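Local coordinates for 3-oxoacyl-(Acyl-carrier protein) synthase (Burkholderia xenovorans, PDB 4EFI) that probably catalyses the condensation that forms 3-oxoacyl-[acyl-carrier protein], a step of fatty acid synthesis, at residues A[150-155]-A[178-183]. Numbering follows the deposited sequence.
Sequences VLLAVG and TMTALE
Strands 150-155 and 178-183 are antiparallel neighbours inside the six-stranded mixed sheet that also takes in strands 17-26 and 90-94, and Val150, Leu152 and Val154 form the hydrogen-bonded pairs with Leu182, Thr180 and Thr178. Leu152 N meets Thr180 O at 2.8 Å in a nearly straight bond. At the Val154 end the grip changes: Thr178 N bonds only weakly to Val154 O, while Thr178 OG1 reaches the same oxygen at 2.8 Å, lying in the carbonyl plane on a lone pair. The hydroxyl gets there because OG1 sits between the backbone N and the carbonyl carbon (chi1 73°). One water donates to Thr178 OG1 and to Leu152 O, and also hydrogen-bonds Thr180 OG1, which has Tyr131 OH as a further partner. On this face Leu152 and Leu182 cross at about a right angle, their CD1 atoms 3.9 Å apart, packed against helix 130-143. On the other face the bent Met179 side chain lays SD 3.6 Å from Ala153 CB and 3.8 Å from Leu151 CB; Met179 also touches Leu77 of helix 66-81. A sheet with helices on both faces is one of the two β layers of the five-layered α-β-α-β-α thiolase fold.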
loop_
_atom_site.group_PDB
_atom_site.type_symbol
_atom_site.label_atom_id
_atom_site.label_comp_id
_atom_site.label_asym_id
_atom_site.label_seq_id
_atom_site.Cartn_x
_atom_site.Cartn_y
_atom_site.Cartn_z
ATOM N N VAL A 150 3.940 10.534 -14.562
ATOM C CA VAL A 150 2.771 9.894 -13.963
ATOM C C VAL A 150 2.837 10.084 -12.454
ATOM O O VAL A 150 3.907 9.916 -11.854
ATOM C CB VAL A 150 2.695 8.388 -14.301
ATOM C CG1 VAL A 150 1.529 7.712 -13.581
ATOM C CG2 VAL A 150 2.579 8.191 -15.814
ATOM N N LEU A 151 1.704 10.440 -11.855
ATOM C CA LEU A 151 1.549 10.470 -10.402
ATOM C C LEU A 151 0.679 9.304 -9.946
ATOM O O LEU A 151 -0.407 9.070 -10.480
ATOM C CB LEU A 151 0.903 11.786 -9.948
ATOM C CG LEU A 151 1.748 13.035 -10.218
ATOM C CD1 LEU A 151 1.009 14.256 -9.692
ATOM C CD2 LEU A 151 3.105 12.930 -9.550
ATOM N N LEU A 152 1.187 8.568 -8.950
ATOM C CA LEU A 152 0.450 7.496 -8.322
ATOM C C LEU A 152 0.063 7.932 -6.932
ATOM O O LEU A 152 0.920 8.071 -6.049
ATOM C CB LEU A 152 1.278 6.211 -8.236
ATOM C CG LEU A 152 1.942 5.721 -9.512
ATOM C CD1 LEU A 152 2.831 4.537 -9.177
ATOM C CD2 LEU A 152 0.921 5.373 -10.567
ATOM N N ALA A 153 -1.230 8.154 -6.745
ATOM C CA ALA A 153 -1.791 8.566 -5.465
ATOM C C ALA A 153 -2.343 7.314 -4.811
ATOM O O ALA A 153 -3.363 6.769 -5.246
ATOM C CB ALA A 153 -2.898 9.584 -5.701
ATOM N N VAL A 154 -1.644 6.779 -3.807
ATOM C CA VAL A 154 -1.965 5.489 -3.226
ATOM C C VAL A 154 -2.178 5.722 -1.730
ATOM O O VAL A 154 -1.254 6.141 -1.016
ATOM C CB VAL A 154 -0.866 4.452 -3.489
ATOM C CG1 VAL A 154 -1.257 3.096 -2.861
ATOM C CG2 VAL A 154 -0.615 4.342 -4.990
ATOM N N GLY A 155 -3.404 5.519 -1.256
ATOM C CA GLY A 155 -3.703 5.890 0.120
ATOM C C GLY A 155 -5.008 5.306 0.598
ATOM O O GLY A 155 -5.839 4.848 -0.188
ATOM N N THR A 178 -0.142 8.595 0.043
ATOM C CA THR A 178 1.178 8.763 -0.567
ATOM C C THR A 178 1.043 9.194 -2.008
ATOM O O THR A 178 0.018 8.974 -2.667
ATOM C CB THR A 178 1.995 7.460 -0.511
ATOM O OG1 THR A 178 1.478 6.499 -1.444
ATOM C CG2 THR A 178 2.002 6.867 0.884
ATOM N N MET A 179 2.090 9.853 -2.496
ATOM C CA MET A 179 2.211 10.178 -3.904
ATOM C C MET A 179 3.589 9.753 -4.389
ATOM O O MET A 179 4.586 10.123 -3.781
ATOM C CB MET A 179 1.965 11.678 -4.165
ATOM C CG MET A 179 1.739 11.990 -5.647
ATOM S SD MET A 179 0.082 11.485 -6.212
ATOM C CE MET A 179 -0.874 12.896 -5.699
ATOM N N THR A 180 3.616 9.005 -5.488
ATOM C CA THR A 180 4.834 8.541 -6.143
ATOM C C THR A 180 4.887 9.137 -7.535
ATOM O O THR A 180 3.881 9.122 -8.267
ATOM C CB THR A 180 4.846 6.996 -6.263
ATOM O OG1 THR A 180 4.840 6.419 -4.953
ATOM C CG2 THR A 180 6.091 6.488 -7.014
ATOM N N ALA A 181 6.041 9.683 -7.905
ATOM C CA ALA A 181 6.267 10.255 -9.236
ATOM C C ALA A 181 7.015 9.243 -10.067
ATOM O O ALA A 181 8.015 8.689 -9.617
ATOM C CB ALA A 181 7.113 11.522 -9.134
ATOM N N LEU A 182 6.550 9.037 -11.291
ATOM C CA LEU A 182 7.235 8.219 -12.278
ATOM C C LEU A 182 7.588 9.084 -13.473
ATOM O O LEU A 182 6.815 9.940 -13.865
ATOM C CB LEU A 182 6.353 7.074 -12.779
ATOM C CG LEU A 182 5.741 6.160 -11.749
ATOM C CD1 LEU A 182 4.894 5.129 -12.482
ATOM C CD2 LEU A 182 6.807 5.468 -10.898
ATOM N N GLU A 183 8.743 8.831 -14.080
ATOM C CA GLU A 183 9.187 9.592 -15.251
ATOM C C GLU A 183 9.898 8.703 -16.266
ATOM O O GLU A 183 10.553 7.726 -15.916
ATOM C CB GLU A 183 10.132 10.746 -14.850
ATOM C CG GLU A 183 10.380 11.762 -15.978
ATOM C CD GLU A 183 11.132 13.008 -15.549
ATOM O OE1 GLU A 183 12.013 12.902 -14.676
ATOM O OE2 GLU A 183 10.836 14.084 -16.118
HETATM O O HOH W 1 2.243 6.433 -4.100
#